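PDB 1LF6: glucoamylase from Thermoanaerobacterium thermosaccharolyticum, which hydrolyses terminal alpha-1,4-linked glucose units one after another from the non-reducing ends of starch-like chains, releasing beta-D-glucose. Local coordinates for residues N185-W196 with F244-D254. Sequence-based numbering, arbitrary orientation.
Sequences NVYTALSSNIGW and FEIVLSFGQSD. Unlike the reference sequence in segment 244-254: Gln252 (reference Gly).
Tyr187 and Gly251 open an antiparallel pairing of strands 186-192 and 244-251, hydrogen-bonded both ways, with Tyr187 N 2.8 Å from Gly251 O. Ala189 with Ser249 and Ser191 with Val247 repeat this reciprocal pair of hydrogen bonds. Past the strand end, Asn193 extends the pattern with its side chain: OD1 accepts Glu245 N at 2.7 Å, from above the amide plane, while Asn193 N reaches Glu245 O.

One face is mainly apolar. Leu190 CD2 meets Ile246 CG2 at 3.6 Å, and Trp196, from the following loop, brings CH2 to 3.6 Å from Ile246 CD1. Threonine suits position 188 because both branches are used: CG2 lies alongside the Phe250 ring while OG1 hydrogen-bonds Tyr155 OH.

On the other face, Ser191, Val247 and Ser249 pack against helix 254-266. With CG beside its own N (chi1 -64°), Tyr187 lays its ring under the helix start, where Ser253 CA makes a CH-pi contact 3.7 Å from the centroid. Tyr187 CD1 lies 3.5 Å from Asp254 OD2, which hydrogen-bonds Tyr169 OH. With an alanine in place of Tyr187, Ser253 CA would probably lose its CH-pi partner and a gap open beside Asp254.

Backbone bonds thus set the register, while sorted side chains let this sheet of the N-terminal beta-sandwich domain pack on both faces.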
ATOM      1  N   ASN A 185      -1.762 -19.081  17.119  1.00 47.02           N
ATOM      2  CA  ASN A 185      -2.864 -18.468  17.850  1.00 45.20           C
ATOM      3  C   ASN A 185      -3.920 -17.805  16.966  1.00 42.78           C
ATOM      4  O   ASN A 185      -4.775 -17.077  17.469  1.00 42.76           O
ATOM      5  CB  ASN A 185      -2.307 -17.435  18.823  1.00 46.69           C
ATOM      6  CG  ASN A 185      -1.485 -16.373  18.124  1.00 48.87           C
ATOM      7  OD1 ASN A 185      -0.484 -16.676  17.471  1.00 50.75           O
ATOM      8  ND2 ASN A 185      -1.907 -15.118  18.250  1.00 51.31           N
ATOM      9  N   VAL A 186      -3.876 -18.050  15.661  1.00 39.73           N
ATOM     10  CA  VAL A 186      -4.850 -17.429  14.770  1.00 37.39           C
ATOM     11  C   VAL A 186      -5.849 -18.410  14.167  1.00 36.12           C
ATOM     12  O   VAL A 186      -5.469 -19.358  13.483  1.00 36.89           O
ATOM     13  CB  VAL A 186      -4.147 -16.673  13.620  1.00 37.76           C
ATOM     14  CG1 VAL A 186      -5.186 -16.018  12.718  1.00 35.93           C
ATOM     15  CG2 VAL A 186      -3.203 -15.627  14.187  1.00 36.95           C
ATOM     16  N   TYR A 187      -7.133 -18.163  14.414  1.00 34.01           N
ATOM     17  CA  TYR A 187      -8.201 -19.019  13.901  1.00 33.92           C
ATOM     18  C   TYR A 187      -9.173 -18.235  13.025  1.00 32.55           C
ATOM     19  O   TYR A 187      -9.451 -17.062  13.279  1.00 33.85           O
ATOM     20  CB  TYR A 187      -9.003 -19.633  15.058  1.00 34.14           C
ATOM     21  CG  TYR A 187      -8.238 -20.577  15.956  1.00 35.87           C
ATOM     22  CD1 TYR A 187      -8.470 -21.952  15.908  1.00 36.48           C
ATOM     23  CD2 TYR A 187      -7.306 -20.097  16.873  1.00 36.66           C
ATOM     24  CE1 TYR A 187      -7.793 -22.827  16.754  1.00 37.27           C
ATOM     25  CE2 TYR A 187      -6.622 -20.964  17.725  1.00 37.40           C
ATOM     26  CZ  TYR A 187      -6.871 -22.326  17.660  1.00 38.17           C
ATOM     27  OH  TYR A 187      -6.189 -23.179  18.498  1.00 40.31           O
ATOM     28  N   THR A 188      -9.694 -18.897  11.998  1.00 31.33           N
ATOM     29  CA  THR A 188     -10.670 -18.287  11.110  1.00 29.31           C
ATOM     30  C   THR A 188     -11.882 -19.207  11.025  1.00 30.10           C
ATOM     31  O   THR A 188     -11.758 -20.435  11.092  1.00 29.07           O
ATOM     32  CB  THR A 188     -10.117 -18.072   9.683  1.00 29.74           C
ATOM     33  OG1 THR A 188      -9.965 -19.336   9.023  1.00 27.08           O
ATOM     34  CG2 THR A 188      -8.773 -17.353   9.739  1.00 28.95           C
ATOM     35  N   ALA A 189     -13.053 -18.603  10.879  1.00 30.24           N
ATOM     36  CA  ALA A 189     -14.297 -19.351  10.783  1.00 29.23           C
ATOM     37  C   ALA A 189     -15.094 -18.831   9.596  1.00 28.97           C
ATOM     38  O   ALA A 189     -15.434 -17.649   9.537  1.00 30.18           O
ATOM     39  CB  ALA A 189     -15.099 -19.188  12.069  1.00 29.14           C
ATOM     40  N   LEU A 190     -15.379 -19.715   8.646  1.00 28.14           N
ATOM     41  CA  LEU A 190     -16.143 -19.350   7.461  1.00 28.58           C
ATOM     42  C   LEU A 190     -17.575 -19.858   7.644  1.00 30.07           C
ATOM     43  O   LEU A 190     -17.783 -21.042   7.907  1.00 27.86           O
ATOM     44  CB  LEU A 190     -15.526 -19.998   6.223  1.00 27.65           C
ATOM     45  CG  LEU A 190     -15.785 -19.378   4.849  1.00 28.23           C
ATOM     46  CD1 LEU A 190     -15.451 -20.400   3.782  1.00 27.04           C
ATOM     47  CD2 LEU A 190     -17.224 -18.952   4.715  1.00 30.73           C
ATOM     48  N   SER A 191     -18.553 -18.969   7.502  1.00 31.35           N
ATOM     49  CA  SER A 191     -19.953 -19.352   7.667  1.00 32.73           C
ATOM     50  C   SER A 191     -20.861 -18.791   6.580  1.00 33.57           C
ATOM     51  O   SER A 191     -20.476 -17.897   5.824  1.00 34.01           O
ATOM     52  CB  SER A 191     -20.465 -18.900   9.037  1.00 33.50           C
ATOM     53  OG  SER A 191     -20.441 -17.487   9.150  1.00 34.83           O
ATOM     54  N   SER A 192     -22.075 -19.330   6.514  1.00 33.89           N
ATOM     55  CA  SER A 192     -23.072 -18.905   5.536  1.00 34.07           C
ATOM     56  C   SER A 192     -24.404 -18.703   6.253  1.00 33.94           C
ATOM     57  O   SER A 192     -24.775 -19.503   7.110  1.00 31.59           O
ATOM     58  CB  SER A 192     -23.225 -19.972   4.449  1.00 33.29           C
ATOM     59  OG  SER A 192     -24.171 -19.578   3.474  1.00 35.01           O
ATOM     60  N   ASN A 193     -25.120 -17.635   5.910  1.00 34.31           N
ATOM     61  CA  ASN A 193     -26.403 -17.364   6.546  1.00 34.54           C
ATOM     62  C   ASN A 193     -27.419 -18.444   6.170  1.00 35.20           C
ATOM     63  O   ASN A 193     -28.387 -18.680   6.896  1.00 35.01           O
ATOM     64  CB  ASN A 193     -26.920 -15.976   6.143  1.00 34.37           C
ATOM     65  CG  ASN A 193     -27.355 -15.906   4.694  1.00 34.44           C
ATOM     66  OD1 ASN A 193     -26.653 -16.367   3.797  1.00 34.21           O
ATOM     67  ND2 ASN A 193     -28.520 -15.314   4.456  1.00 35.34           N
ATOM     68  N   ILE A 194     -27.184 -19.104   5.041  1.00 34.69           N
ATOM     69  CA  ILE A 194     -28.066 -20.167   4.578  1.00 34.72           C
ATOM     70  C   ILE A 194     -27.361 -21.515   4.662  1.00 34.85           C
ATOM     71  O   ILE A 194     -27.870 -22.523   4.171  1.00 34.77           O
ATOM     72  CB  ILE A 194     -28.504 -19.952   3.120  1.00 34.27           C
ATOM     73  CG1 ILE A 194     -27.276 -19.887   2.212  1.00 33.76           C
ATOM     74  CG2 ILE A 194     -29.335 -18.693   3.012  1.00 34.11           C
ATOM     75  CD1 ILE A 194     -27.608 -19.931   0.732  1.00 31.84           C
ATOM     76  N   GLY A 195     -26.184 -21.527   5.279  1.00 34.65           N
ATOM     77  CA  GLY A 195     -25.433 -22.762   5.415  1.00 35.13           C
ATOM     78  C   GLY A 195     -24.814 -23.228   4.109  1.00 35.17           C
ATOM     79  O   GLY A 195     -24.792 -22.483   3.126  1.00 34.32           O
ATOM     80  N   TRP A 196     -24.317 -24.464   4.091  1.00 35.06           N
ATOM     81  CA  TRP A 196     -23.688 -25.019   2.896  1.00 35.85           C
ATOM     82  C   TRP A 196     -24.436 -26.242   2.381  1.00 36.76           C
ATOM     83  O   TRP A 196     -25.024 -26.995   3.158  1.00 37.36           O
ATOM     84  CB  TRP A 196     -22.240 -25.422   3.192  1.00 34.35           C
ATOM     85  CG  TRP A 196     -21.481 -24.422   4.001  1.00 33.40           C
ATOM     86  CD1 TRP A 196     -21.172 -24.502   5.330  1.00 33.51           C
ATOM     87  CD2 TRP A 196     -20.944 -23.179   3.540  1.00 33.63           C
ATOM     88  NE1 TRP A 196     -20.474 -23.388   5.725  1.00 31.37           N
ATOM     89  CE2 TRP A 196     -20.320 -22.558   4.646  1.00 33.58           C
ATOM     90  CE3 TRP A 196     -20.929 -22.527   2.301  1.00 32.93           C
ATOM     91  CZ2 TRP A 196     -19.686 -21.315   4.547  1.00 34.19           C
ATOM     92  CZ3 TRP A 196     -20.298 -21.290   2.204  1.00 34.59           C
ATOM     93  CH2 TRP A 196     -19.686 -20.698   3.323  1.00 33.83           C
ATOM     94  N   PHE A 244     -27.185 -14.646  -0.850  1.00 33.08           N
ATOM     95  CA  PHE A 244     -26.793 -15.079   0.486  1.00 31.54           C
ATOM     96  C   PHE A 244     -25.680 -14.228   1.094  1.00 31.11           C
ATOM     97  O   PHE A 244     -25.112 -13.364   0.433  1.00 30.80           O
ATOM     98  CB  PHE A 244     -26.324 -16.528   0.413  1.00 31.88           C
ATOM     99  CG  PHE A 244     -25.345 -16.777  -0.700  1.00 31.35           C
ATOM    100  CD1 PHE A 244     -25.784 -16.889  -2.014  1.00 29.48           C
ATOM    101  CD2 PHE A 244     -23.977 -16.838  -0.441  1.00 30.91           C
ATOM    102  CE1 PHE A 244     -24.877 -17.056  -3.060  1.00 30.63           C
ATOM    103  CE2 PHE A 244     -23.061 -17.005  -1.483  1.00 30.89           C
ATOM    104  CZ  PHE A 244     -23.511 -17.113  -2.793  1.00 29.00           C
ATOM    105  N   GLU A 245     -25.364 -14.499   2.357  1.00 30.54           N
ATOM    106  CA  GLU A 245     -24.329 -13.761   3.066  1.00 31.15           C
ATOM    107  C   GLU A 245     -23.207 -14.677   3.553  1.00 30.64           C
ATOM    108  O   GLU A 245     -23.454 -15.644   4.278  1.00 29.99           O
ATOM    109  CB  GLU A 245     -24.936 -13.039   4.270  1.00 33.10           C
ATOM    110  CG  GLU A 245     -26.113 -12.145   3.932  1.00 38.22           C
ATOM    111  CD  GLU A 245     -26.727 -11.492   5.160  1.00 40.47           C
ATOM    112  OE1 GLU A 245     -27.724 -10.756   5.002  1.00 42.51           O
ATOM    113  OE2 GLU A 245     -26.215 -11.713   6.279  1.00 40.91           O
ATOM    114  N   ILE A 246     -21.976 -14.369   3.153  1.00 29.26           N
ATOM    115  CA  ILE A 246     -20.819 -15.151   3.575  1.00 27.34           C
ATOM    116  C   ILE A 246     -20.074 -14.347   4.635  1.00 27.57           C
ATOM    117  O   ILE A 246     -19.788 -13.161   4.442  1.00 28.66           O
ATOM    118  CB  ILE A 246     -19.874 -15.454   2.382  1.00 28.11           C
ATOM    119  CG1 ILE A 246     -20.592 -16.349   1.368  1.00 26.28           C
ATOM    120  CG2 ILE A 246     -18.601 -16.145   2.875  1.00 26.23           C
ATOM    121  CD1 ILE A 246     -21.058 -17.684   1.938  1.00 23.64           C
ATOM    122  N   VAL A 247     -19.774 -14.986   5.761  1.00 27.70           N
ATOM    123  CA  VAL A 247     -19.072 -14.310   6.843  1.00 27.72           C
ATOM    124  C   VAL A 247     -17.795 -15.036   7.253  1.00 28.33           C
ATOM    125  O   VAL A 247     -17.798 -16.248   7.467  1.00 28.20           O
ATOM    126  CB  VAL A 247     -19.978 -14.158   8.094  1.00 28.40           C
ATOM    127  CG1 VAL A 247     -19.216 -13.462   9.215  1.00 25.61           C
ATOM    128  CG2 VAL A 247     -21.230 -13.372   7.736  1.00 27.95           C
ATOM    129  N   LEU A 248     -16.705 -14.278   7.355  1.00 26.81           N
ATOM    130  CA  LEU A 248     -15.417 -14.821   7.767  1.00 26.35           C
ATOM    131  C   LEU A 248     -14.993 -14.098   9.035  1.00 27.10           C
ATOM    132  O   LEU A 248     -14.765 -12.883   9.027  1.00 25.06           O
ATOM    133  CB  LEU A 248     -14.365 -14.612   6.679  1.00 26.83           C
ATOM    134  CG  LEU A 248     -12.937 -15.041   7.037  1.00 27.57           C
ATOM    135  CD1 LEU A 248     -12.870 -16.549   7.222  1.00 24.99           C
ATOM    136  CD2 LEU A 248     -11.984 -14.594   5.931  1.00 28.71           C
ATOM    137  N   SER A 249     -14.898 -14.845  10.129  1.00 26.76           N
ATOM    138  CA  SER A 249     -14.517 -14.265  11.405  1.00 27.63           C
ATOM    139  C   SER A 249     -13.156 -14.766  11.872  1.00 26.85           C
ATOM    140  O   SER A 249     -12.669 -15.803  11.415  1.00 27.70           O
ATOM    141  CB  SER A 249     -15.594 -14.569  12.450  1.00 29.04           C
ATOM    142  OG  SER A 249     -16.842 -14.035  12.037  1.00 31.13           O
ATOM    143  N   PHE A 250     -12.555 -14.017  12.790  1.00 26.58           N
ATOM    144  CA  PHE A 250     -11.241 -14.342  13.327  1.00 27.79           C
ATOM    145  C   PHE A 250     -11.263 -14.386  14.848  1.00 29.21           C
ATOM    146  O   PHE A 250     -12.099 -13.743  15.488  1.00 28.12           O
ATOM    147  CB  PHE A 250     -10.224 -13.294  12.868  1.00 27.35           C
ATOM    148  CG  PHE A 250     -10.077 -13.204  11.374  1.00 27.22           C
ATOM    149  CD1 PHE A 250      -9.022 -13.838  10.727  1.00 27.43           C
ATOM    150  CD2 PHE A 250     -11.004 -12.502  10.613  1.00 25.08           C
ATOM    151  CE1 PHE A 250      -8.892 -13.773   9.342  1.00 26.97           C
ATOM    152  CE2 PHE A 250     -10.885 -12.432   9.228  1.00 27.30           C
ATOM    153  CZ  PHE A 250      -9.825 -13.069   8.591  1.00 26.42           C
ATOM    154  N   GLY A 251     -10.329 -15.143  15.415  1.00 31.24           N
ATOM    155  CA  GLY A 251     -10.231 -15.261  16.857  1.00 34.38           C
ATOM    156  C   GLY A 251      -8.940 -15.947  17.257  1.00 35.72           C
ATOM    157  O   GLY A 251      -8.219 -16.459  16.403  1.00 35.72           O
ATOM    158  N   GLN A 252      -8.643 -15.955  18.553  1.00 38.72           N
ATOM    159  CA  GLN A 252      -7.430 -16.596  19.054  1.00 41.97           C
ATOM    160  C   GLN A 252      -7.756 -18.017  19.517  1.00 42.39           C
ATOM    161  O   GLN A 252      -6.939 -18.690  20.150  1.00 41.56           O
ATOM    162  CB  GLN A 252      -6.847 -15.786  20.217  1.00 45.95           C
ATOM    163  CG  GLN A 252      -5.506 -16.297  20.738  1.00 49.94           C
ATOM    164  CD  GLN A 252      -5.038 -15.541  21.967  1.00 52.67           C
ATOM    165  OE1 GLN A 252      -5.724 -15.515  22.992  1.00 54.73           O
ATOM    166  NE2 GLN A 252      -3.865 -14.922  21.872  1.00 54.24           N
ATOM    167  N   SER A 253      -8.965 -18.461  19.191  1.00 43.02           N
ATOM    168  CA  SER A 253      -9.428 -19.794  19.557  1.00 43.03           C
ATOM    169  C   SER A 253     -10.642 -20.156  18.717  1.00 43.07           C
ATOM    170  O   SER A 253     -11.239 -19.295  18.070  1.00 43.95           O
ATOM    171  CB  SER A 253      -9.801 -19.844  21.045  1.00 42.19           C
ATOM    172  OG  SER A 253     -10.966 -19.081  21.315  1.00 40.23           O
ATOM    173  N   ASP A 254     -11.001 -21.434  18.727  1.00 44.16           N
ATOM    174  CA  ASP A 254     -12.155 -21.921  17.975  1.00 43.83           C
ATOM    175  C   ASP A 254     -13.447 -21.263  18.441  1.00 42.98           C
ATOM    176  O   ASP A 254     -14.265 -20.826  17.632  1.00 42.14           O
ATOM    177  CB  ASP A 254     -12.279 -23.438  18.138  1.00 45.66           C
ATOM    178  CG  ASP A 254     -11.772 -24.193  16.933  1.00 47.90           C
ATOM    179  OD1 ASP A 254     -11.597 -25.425  17.032  1.00 49.36           O
ATOM    180  OD2 ASP A 254     -11.561 -23.553  15.881  1.00 49.71           O
TER